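Long-range contacts in galactonate dehydratase (Zobellia galactanivorans, PDB 5OLC), which belongs to the enolase superfamily of enzymes, combining a mandelate racemase-type N-terminal domain with a C-terminal domain built on a TIM-barrel-like sheet ringed by helices: residues P139-L144 / L338-N343; L215-E220 / R243-I248; R264-D269 / T292-Y297. All coordinates share one frame; numbering follows the deposited sequence.

Contact 1: residues P139-L144 / L338-N343; sequences PYATGL and LDRTEN
Closure of the barrel sheet brings strand 136-142 alongside strand 337-339 in parallel, with Ala141 paired to Leu338 and Thr142 to Asp339. Leu338 N donates to Tyr140 O at 3.2 Å. Ala141 and Leu338 occupy one face of the sheet. Next to this pair, Pro139 lies side by side with Leu338, pointing the same way, with Pro139 CB 3.8 Å from Leu338 CB; both are compact apolar groups that suit a buried seam. The small Ala141 lets the aliphatic part of Arg340 lie against it, with Ala141 CB 3.7 Å from Arg340 CG.

Thr142 and Asp339 share the other face, their side chains crossing at about a right angle, and Thr142 OG1 lies 3.2 Å from Asp339 CA. Asp339 CG is anti to the backbone N (chi1 -178°), and OD1 accepts from Thr341 OG1 at 2.7 Å on its syn side, 25° out of the carboxylate plane. This bond ties the turn after the strand to the strand itself. Thr341 CG2 meets Leu144 CD2 at 3.9 Å, a small apolar touch where both chains leave the sheet.

Arg37 of strand 36-46 forms a salt bridge with Asp339 OD2. Strand 170-174 flanks the far edge of strand 136-142 through backbone bonds to Ala141, while Tyr140 meets Trp226 of strand 224-228 edge-to-face.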
loop_
_atom_site.group_PDB
_atom_site.type_symbol
_atom_site.label_atom_id
_atom_site.label_comp_id
_atom_site.label_asym_id
_atom_site.label_seq_id
_atom_site.Cartn_x
_atom_site.Cartn_y
_atom_site.Cartn_z
ATOM N N PRO A 139 18.362 -26.894 25.220
ATOM C CA PRO A 139 18.911 -26.646 23.874
ATOM C C PRO A 139 18.741 -27.795 22.888
ATOM O O PRO A 139 18.405 -28.913 23.292
ATOM C CB PRO A 139 20.383 -26.323 24.148
ATOM C CG PRO A 139 20.699 -27.059 25.387
ATOM C CD PRO A 139 19.436 -27.117 26.209
ATOM N N TYR A 140 18.952 -27.507 21.593
ATOM C CA TYR A 140 18.877 -28.515 20.543
ATOM C C TYR A 140 20.272 -28.907 20.060
ATOM O O TYR A 140 21.210 -28.093 20.116
ATOM C CB TYR A 140 17.946 -28.107 19.388
ATOM C CG TYR A 140 18.314 -26.822 18.671
ATOM C CD1 TYR A 140 17.822 -25.593 19.104
ATOM C CD2 TYR A 140 19.056 -26.844 17.493
ATOM C CE1 TYR A 140 18.125 -24.410 18.427
ATOM C CE2 TYR A 140 19.361 -25.667 16.805
ATOM C CZ TYR A 140 18.896 -24.450 17.277
ATOM O OH TYR A 140 19.185 -23.282 16.610
ATOM N N ALA A 141 20.412 -30.171 19.630
ATOM C CA ALA A 141 21.667 -30.722 19.149
ATOM C C ALA A 141 21.777 -30.551 17.625
ATOM O O ALA A 141 20.896 -31.024 16.907
ATOM C CB ALA A 141 21.756 -32.192 19.528
ATOM N N THR A 142 22.850 -29.879 17.138
ATOM C CA THR A 142 23.087 -29.688 15.701
ATOM C C THR A 142 24.054 -30.772 15.170
ATOM O O THR A 142 25.135 -30.959 15.741
ATOM C CB THR A 142 23.534 -28.249 15.376
ATOM O OG1 THR A 142 24.774 -27.968 16.016
ATOM C CG2 THR A 142 22.507 -27.210 15.753
ATOM N N GLY A 143 23.641 -31.478 14.106
ATOM C CA GLY A 143 24.415 -32.566 13.507
ATOM C C GLY A 143 24.355 -32.710 11.995
ATOM O O GLY A 143 23.559 -33.497 11.466
ATOM N N LEU A 144 25.262 -31.982 11.298
ATOM C CA LEU A 144 25.426 -31.942 9.831
ATOM C C LEU A 144 26.175 -33.153 9.258
ATOM O O LEU A 144 26.919 -33.812 9.993
ATOM C CB LEU A 144 26.086 -30.606 9.334
ATOM C CG LEU A 144 27.248 -29.874 10.083
ATOM C CD1 LEU A 144 26.769 -29.066 11.266
ATOM C CD2 LEU A 144 28.433 -30.768 10.402
ATOM N N LEU A 338 22.977 -25.499 20.433
ATOM C CA LEU A 338 24.083 -26.184 21.082
ATOM C C LEU A 338 24.809 -27.080 20.073
ATOM O O LEU A 338 24.361 -28.204 19.818
ATOM C CB LEU A 338 23.592 -26.977 22.307
ATOM C CG LEU A 338 24.657 -27.439 23.309
ATOM C CD1 LEU A 338 25.214 -26.274 24.133
ATOM C CD2 LEU A 338 24.092 -28.469 24.233
ATOM N N ASP A 339 25.914 -26.558 19.475
ATOM C CA ASP A 339 26.750 -27.273 18.500
ATOM C C ASP A 339 27.322 -28.545 19.120
ATOM O O ASP A 339 28.073 -28.463 20.093
ATOM C CB ASP A 339 27.880 -26.368 17.962
ATOM C CG ASP A 339 28.786 -27.003 16.913
ATOM O OD1 ASP A 339 28.275 -27.783 16.079
ATOM O OD2 ASP A 339 29.999 -26.695 16.909
ATOM N N ARG A 340 26.932 -29.719 18.597
ATOM C CA ARG A 340 27.405 -30.995 19.153
ATOM C C ARG A 340 28.448 -31.714 18.260
ATOM O O ARG A 340 28.825 -32.860 18.536
ATOM C CB ARG A 340 26.222 -31.924 19.513
ATOM C CG ARG A 340 25.257 -31.411 20.596
ATOM C CD ARG A 340 25.906 -30.716 21.791
ATOM N NE ARG A 340 26.760 -31.597 22.587
ATOM C CZ ARG A 340 27.809 -31.187 23.294
ATOM N NH1 ARG A 340 28.156 -29.905 23.298
ATOM N NH2 ARG A 340 28.530 -32.057 23.984
ATOM N N THR A 341 28.946 -31.010 17.225
ATOM C CA THR A 341 29.953 -31.517 16.289
ATOM C C THR A 341 31.339 -31.585 16.962
ATOM O O THR A 341 31.483 -31.232 18.142
ATOM C CB THR A 341 29.978 -30.656 14.999
ATOM O OG1 THR A 341 30.378 -29.322 15.315
ATOM C CG2 THR A 341 28.642 -30.656 14.250
ATOM N N GLU A 342 32.356 -32.043 16.203
ATOM C CA GLU A 342 33.730 -32.145 16.685
ATOM C C GLU A 342 34.357 -30.758 16.713
ATOM O O GLU A 342 34.482 -30.111 15.666
ATOM C CB GLU A 342 34.546 -33.119 15.818
ATOM C CG GLU A 342 34.560 -34.539 16.362
ATOM C CD GLU A 342 33.412 -35.452 15.968
ATOM O OE1 GLU A 342 33.656 -36.408 15.195
ATOM O OE2 GLU A 342 32.295 -35.274 16.506
ATOM N N ASN A 343 34.698 -30.285 17.922
ATOM C CA ASN A 343 35.294 -28.966 18.097
ATOM C C ASN A 343 36.235 -28.901 19.286
ATOM O O ASN A 343 35.814 -28.746 20.436
ATOM C CB ASN A 343 34.229 -27.873 18.157
ATOM C CG ASN A 343 34.723 -26.489 17.819
ATOM O OD1 ASN A 343 35.905 -26.147 17.953
ATOM N ND2 ASN A 343 33.786 -25.631 17.462
#

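Contact 2: residues L215-E220 / R243-I248; sequences LARKAE and RQNTTI
Glu220 reaches across to Thr246 and Thr247 and accepts two hydrogen bonds on a single oxygen, OE2. The side chain is extended beyond CG (chi2 -174°), which carries its carboxylate away from its own backbone. Thr246 OG1 donates to Glu220 OE2 at 2.7 Å, arriving on the anti side and 19° out of the carboxylate plane. The backbone Thr247 N donates to the same Glu220 OE2 at 2.8 Å along an almost straight line, 174° at the hydrogen, and from above that plane. Glu220 OE2 thus satisfies the Thr247 amide, and a long acidic side chain suits a place with two donors a helix away; two donors on one oxygen would be expected to favour its charged form.

Thr246 is the first residue past helix 236-245 to leave helical geometry, so Glu220 holds the start of the link that leads to strand 250-252. Helices 209-219 and 236-245 are neighbours in the outer layer of the barrel domain, and here their C-terminal ends meet. Beside the polar group, the small Ala216 lets Thr246 come close, its CB 3.4 Å from Thr246 OG1. Ile248 CD1 lies 3.8 Å from Glu220 CG, against the aliphatic part of that side chain, and Ile248 also touches Ile224 of strand 224-228.

Arg217 NH2 comes within 2.9 Å of Asn245 OD1, but the angle is too poor for a hydrogen bond: OD1 lies roughly on the extension of the CZ-NH2 bond, between the two N-H directions. Arg217 also packs on Thr247 of a neighbouring subunit.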
loop_
_atom_site.group_PDB
_atom_site.type_symbol
_atom_site.label_atom_id
_atom_site.label_comp_id
_atom_site.label_asym_id
_atom_site.label_seq_id
_atom_site.Cartn_x
_atom_site.Cartn_y
_atom_site.Cartn_z
ATOM N N LEU A 215 10.498 -29.240 -0.925
ATOM C CA LEU A 215 11.022 -29.893 0.269
ATOM C C LEU A 215 10.085 -29.715 1.446
ATOM O O LEU A 215 9.833 -30.690 2.153
ATOM C CB LEU A 215 12.435 -29.372 0.600
ATOM C CG LEU A 215 13.084 -29.791 1.937
ATOM C CD1 LEU A 215 13.323 -31.297 2.019
ATOM C CD2 LEU A 215 14.386 -29.062 2.137
ATOM N N ALA A 216 9.574 -28.480 1.657
ATOM C CA ALA A 216 8.651 -28.138 2.737
ATOM C C ALA A 216 7.377 -28.995 2.675
ATOM O O ALA A 216 7.144 -29.766 3.602
ATOM C CB ALA A 216 8.310 -26.656 2.687
ATOM N N ARG A 217 6.624 -28.937 1.550
ATOM C CA ARG A 217 5.389 -29.702 1.314
ATOM C C ARG A 217 5.559 -31.213 1.504
ATOM O O ARG A 217 4.669 -31.874 2.047
ATOM C CB ARG A 217 4.832 -29.428 -0.093
ATOM C CG ARG A 217 4.171 -28.068 -0.270
ATOM C CD ARG A 217 3.415 -28.002 -1.582
ATOM N NE ARG A 217 2.772 -26.701 -1.780
ATOM C CZ ARG A 217 3.108 -25.832 -2.728
ATOM N NH1 ARG A 217 4.087 -26.113 -3.581
ATOM N NH2 ARG A 217 2.464 -24.676 -2.836
ATOM N N LYS A 218 6.698 -31.754 1.050
ATOM C CA LYS A 218 7.007 -33.178 1.150
ATOM C C LYS A 218 7.445 -33.595 2.564
ATOM O O LYS A 218 7.095 -34.689 2.999
ATOM C CB LYS A 218 8.052 -33.584 0.093
ATOM N N ALA A 219 8.192 -32.724 3.277
ATOM C CA ALA A 219 8.705 -32.992 4.626
ATOM C C ALA A 219 7.718 -32.702 5.775
ATOM O O ALA A 219 8.012 -33.047 6.925
ATOM C CB ALA A 219 10.010 -32.244 4.852
ATOM N N GLU A 220 6.559 -32.087 5.459
ATOM C CA GLU A 220 5.510 -31.740 6.422
ATOM C C GLU A 220 5.066 -32.942 7.273
ATOM O O GLU A 220 4.951 -32.815 8.503
ATOM C CB GLU A 220 4.307 -31.114 5.707
ATOM C CG GLU A 220 4.447 -29.617 5.475
ATOM C CD GLU A 220 3.242 -28.888 4.908
ATOM O OE1 GLU A 220 2.227 -29.547 4.584
ATOM O OE2 GLU A 220 3.311 -27.643 4.799
ATOM N N ARG A 243 6.370 -19.110 3.730
ATOM C CA ARG A 243 5.613 -19.065 4.980
ATOM C C ARG A 243 4.111 -19.246 4.687
ATOM O O ARG A 243 3.419 -19.952 5.425
ATOM C CB ARG A 243 5.859 -17.707 5.652
ATOM C CG ARG A 243 5.977 -17.758 7.158
ATOM C CD ARG A 243 6.018 -16.356 7.699
ATOM N NE ARG A 243 5.635 -16.312 9.107
ATOM C CZ ARG A 243 5.410 -15.185 9.768
ATOM N NH1 ARG A 243 5.503 -14.016 9.149
ATOM N NH2 ARG A 243 5.081 -15.216 11.056
ATOM N N GLN A 244 3.627 -18.632 3.584
ATOM C CA GLN A 244 2.233 -18.678 3.127
ATOM C C GLN A 244 1.860 -20.038 2.542
ATOM O O GLN A 244 0.707 -20.443 2.659
ATOM C CB GLN A 244 1.957 -17.567 2.089
ATOM C CG GLN A 244 1.890 -16.160 2.691
ATOM C CD GLN A 244 1.898 -15.007 1.702
ATOM O OE1 GLN A 244 2.207 -15.152 0.511
ATOM N NE2 GLN A 244 1.586 -13.814 2.196
ATOM N N ASN A 245 2.823 -20.742 1.921
ATOM C CA ASN A 245 2.592 -22.017 1.240
ATOM C C ASN A 245 2.987 -23.290 2.037
ATOM O O ASN A 245 2.721 -24.400 1.559
ATOM C CB ASN A 245 3.271 -21.992 -0.128
ATOM C CG ASN A 245 2.451 -21.306 -1.206
ATOM O OD1 ASN A 245 2.254 -21.858 -2.291
ATOM N ND2 ASN A 245 2.054 -20.045 -1.006
ATOM N N THR A 246 3.562 -23.145 3.260
ATOM C CA THR A 246 3.891 -24.304 4.096
ATOM C C THR A 246 3.446 -24.116 5.561
ATOM O O THR A 246 3.328 -22.986 6.053
ATOM C CB THR A 246 5.364 -24.731 3.963
ATOM O OG1 THR A 246 5.501 -26.050 4.499
ATOM C CG2 THR A 246 6.341 -23.781 4.658
ATOM N N THR A 247 3.191 -25.245 6.242
ATOM C CA THR A 247 2.784 -25.272 7.650
ATOM C C THR A 247 4.004 -25.188 8.572
ATOM O O THR A 247 3.880 -24.684 9.690
ATOM C CB THR A 247 1.894 -26.487 7.963
ATOM O OG1 THR A 247 2.641 -27.697 7.824
ATOM C CG2 THR A 247 0.645 -26.539 7.100
ATOM N N ILE A 248 5.181 -25.681 8.101
ATOM C CA ILE A 248 6.458 -25.686 8.836
ATOM C C ILE A 248 6.926 -24.241 9.113
ATOM O O ILE A 248 7.115 -23.483 8.153
ATOM C CB ILE A 248 7.557 -26.510 8.098
ATOM C CG1 ILE A 248 7.061 -27.918 7.695
ATOM C CG2 ILE A 248 8.845 -26.573 8.936
ATOM C CD1 ILE A 248 7.928 -28.643 6.656
#

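Contact 3: residues R264-D269 / T292-Y297; sequences RLFDKD and TLAQTY
Both aromatic side chains are set by similar first torsions: CG lies anti to the carbonyl carbon in Phe266 (chi1 -60°) and in Tyr297 (chi1 -78°). These set each CG on the side facing the other helix, so that Phe266 and Tyr297 meet between helix 258-267 and the end of helix 283-296. Phe266 CB sits over one face of the Tyr297 ring, 3.8 Å from its centroid and 18° off the ring normal, which makes a CH-pi contact. The rings themselves meet obliquely, their centroids 5.6 Å apart and their planes inclined to each other.

The far end of the Phe266 ring reaches the other helix. Phe266 CZ lies 3.9 Å from Ala294 CB, and Phe266 CE2 lies 4.2 Å from Leu293 CB. Alanine leaves room for the phenyl ring to come close to the helix backbone, whereas Leu293 puts CD2 at the edge of the Tyr297 ring, in its plane. Tyr297 N bonds to Leu293 O, fixing the residue to the last helical turn.

At the polar rim, Tyr297 OH makes a weak hydrogen bond to Asp267 OD1 at 2.7 Å; the Asp267 side chain crosses that of Tyr297 obliquely, its carboxylate steeply turned against the ring. The tyrosine hydroxyl is also weakly linked to the matching Tyr297 OH of a neighbouring subunit. Lys263 is the stronger partner of Asp267, through a salt bridge to OD2, and would be expected to stabilise the carboxylate as an anion. The chemistry is therefore split: apolar and CH-pi packing joins the two helices, while the carboxylate and the phenol, which also meets another subunit, form the polar edge. Shared between a carboxylate and a second phenol, the hydroxyl has a proton whose acceptor is not settled.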
loop_
_atom_site.group_PDB
_atom_site.type_symbol
_atom_site.label_atom_id
_atom_site.label_comp_id
_atom_site.label_asym_id
_atom_site.label_seq_id
_atom_site.Cartn_x
_atom_site.Cartn_y
_atom_site.Cartn_z
ATOM N N ARG A 264 13.870 -4.395 9.062
ATOM C CA ARG A 264 13.568 -4.644 7.655
ATOM C C ARG A 264 13.121 -6.096 7.437
ATOM O O ARG A 264 12.185 -6.307 6.667
ATOM C CB ARG A 264 14.713 -4.182 6.723
ATOM C CG ARG A 264 15.629 -5.244 6.072
ATOM C CD ARG A 264 16.583 -4.635 5.039
ATOM N NE ARG A 264 17.702 -3.857 5.616
ATOM C CZ ARG A 264 17.731 -2.526 5.787
ATOM N NH1 ARG A 264 18.802 -1.941 6.308
ATOM N NH2 ARG A 264 16.681 -1.779 5.452
ATOM N N LEU A 265 13.696 -7.066 8.173
ATOM C CA LEU A 265 13.276 -8.462 8.063
ATOM C C LEU A 265 11.840 -8.637 8.586
ATOM O O LEU A 265 11.016 -9.285 7.936
ATOM C CB LEU A 265 14.256 -9.390 8.819
ATOM C CG LEU A 265 13.930 -10.904 8.808
ATOM C CD1 LEU A 265 14.386 -11.553 7.547
ATOM C CD2 LEU A 265 14.543 -11.592 9.980
ATOM N N PHE A 266 11.547 -8.029 9.742
ATOM C CA PHE A 266 10.238 -8.110 10.381
ATOM C C PHE A 266 9.146 -7.336 9.632
ATOM O O PHE A 266 7.979 -7.746 9.687
ATOM C CB PHE A 266 10.309 -7.637 11.855
ATOM C CG PHE A 266 11.234 -8.387 12.791
ATOM C CD1 PHE A 266 11.296 -9.781 12.777
ATOM C CD2 PHE A 266 11.968 -7.709 13.752
ATOM C CE1 PHE A 266 12.125 -10.468 13.663
ATOM C CE2 PHE A 266 12.784 -8.401 14.649
ATOM C CZ PHE A 266 12.857 -9.776 14.599
ATOM N N ASP A 267 9.518 -6.217 8.948
ATOM C CA ASP A 267 8.579 -5.380 8.203
ATOM C C ASP A 267 7.992 -6.122 7.040
ATOM O O ASP A 267 6.904 -5.774 6.578
ATOM C CB ASP A 267 9.264 -4.105 7.690
ATOM C CG ASP A 267 9.272 -2.927 8.643
ATOM O OD1 ASP A 267 8.620 -3.008 9.700
ATOM O OD2 ASP A 267 9.899 -1.921 8.319
ATOM N N LYS A 268 8.708 -7.144 6.564
ATOM C CA LYS A 268 8.303 -7.933 5.418
ATOM C C LYS A 268 7.665 -9.279 5.807
ATOM O O LYS A 268 7.473 -10.124 4.931
ATOM C CB LYS A 268 9.482 -8.100 4.441
ATOM C CG LYS A 268 10.085 -6.796 3.931
ATOM C CD LYS A 268 10.666 -6.942 2.516
ATOM C CE LYS A 268 9.752 -6.433 1.407
ATOM N NZ LYS A 268 10.417 -5.411 0.549
ATOM N N ASP A 269 7.315 -9.477 7.102
ATOM C CA ASP A 269 6.662 -10.694 7.635
ATOM C C ASP A 269 7.311 -12.030 7.131
ATOM O O ASP A 269 6.604 -13.005 6.829
ATOM C CB ASP A 269 5.138 -10.651 7.346
ATOM C CG ASP A 269 4.223 -11.124 8.477
ATOM O OD1 ASP A 269 4.678 -11.138 9.656
ATOM O OD2 ASP A 269 3.045 -11.479 8.185
ATOM N N THR A 292 13.932 -6.575 21.799
ATOM C CA THR A 292 12.889 -5.550 22.036
ATOM C C THR A 292 12.002 -5.419 20.772
ATOM O O THR A 292 10.767 -5.358 20.860
ATOM C CB THR A 292 13.598 -4.213 22.390
ATOM O OG1 THR A 292 14.085 -4.293 23.730
ATOM C CG2 THR A 292 12.717 -2.972 22.213
ATOM N N LEU A 293 12.670 -5.354 19.600
ATOM C CA LEU A 293 12.048 -5.256 18.292
ATOM C C LEU A 293 11.245 -6.515 18.011
ATOM O O LEU A 293 10.057 -6.415 17.699
ATOM C CB LEU A 293 13.121 -5.082 17.213
ATOM C CG LEU A 293 13.372 -3.663 16.731
ATOM C CD1 LEU A 293 14.492 -3.639 15.728
ATOM C CD2 LEU A 293 12.131 -3.080 16.061
ATOM N N ALA A 294 11.876 -7.708 18.155
ATOM C CA ALA A 294 11.222 -8.995 17.943
ATOM C C ALA A 294 9.935 -9.033 18.714
ATOM O O ALA A 294 8.914 -9.360 18.127
ATOM C CB ALA A 294 12.132 -10.133 18.373
ATOM N N GLN A 295 9.975 -8.580 19.995
ATOM C CA GLN A 295 8.860 -8.481 20.948
ATOM C C GLN A 295 7.734 -7.598 20.429
ATOM O O GLN A 295 6.587 -8.028 20.419
ATOM C CB GLN A 295 9.364 -7.982 22.315
ATOM C CG GLN A 295 8.295 -7.892 23.399
ATOM C CD GLN A 295 8.863 -8.198 24.764
ATOM O OE1 GLN A 295 9.682 -7.448 25.318
ATOM N NE2 GLN A 295 8.444 -9.324 25.332
ATOM N N THR A 296 8.063 -6.371 20.017
ATOM C CA THR A 296 7.139 -5.392 19.447
ATOM C C THR A 296 6.450 -6.008 18.207
ATOM O O THR A 296 5.236 -5.902 18.076
ATOM C CB THR A 296 7.927 -4.107 19.131
ATOM O OG1 THR A 296 8.676 -3.712 20.278
ATOM C CG2 THR A 296 7.076 -2.993 18.640
ATOM N N TYR A 297 7.209 -6.686 17.341
ATOM C CA TYR A 297 6.678 -7.344 16.146
ATOM C C TYR A 297 6.034 -8.691 16.452
ATOM O O TYR A 297 5.522 -9.332 15.538
ATOM C CB TYR A 297 7.765 -7.488 15.048
ATOM C CG TYR A 297 8.008 -6.204 14.297
ATOM C CD1 TYR A 297 7.160 -5.803 13.270
ATOM C CD2 TYR A 297 9.028 -5.340 14.670
ATOM C CE1 TYR A 297 7.370 -4.611 12.581
ATOM C CE2 TYR A 297 9.223 -4.124 14.017
ATOM C CZ TYR A 297 8.394 -3.766 12.969
ATOM O OH TYR A 297 8.587 -2.575 12.325
#

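Contact 1 belongs to the strands of the barrel, whereas contacts 2 and 3 join helices of its outer layer. Along the chain, contact 1 closes a long loop that contains the other two, which follow one another in series. Its centre is 24 Å from that of contact 2 and 28 Å from that of contact 3, and contacts 1 and 3 lie on opposite sides of the chain's centre. Contacts 2 and 3 have centres 22 Å apart but touch through a salt bridge, Arg243 NH1 to Asp269 OD1 at 3.0 Å, which links helix 236-245 to the turn after helix 258-267. Asp269 also bridges to Arg241 of a neighbouring subunit, placing that link by an interface.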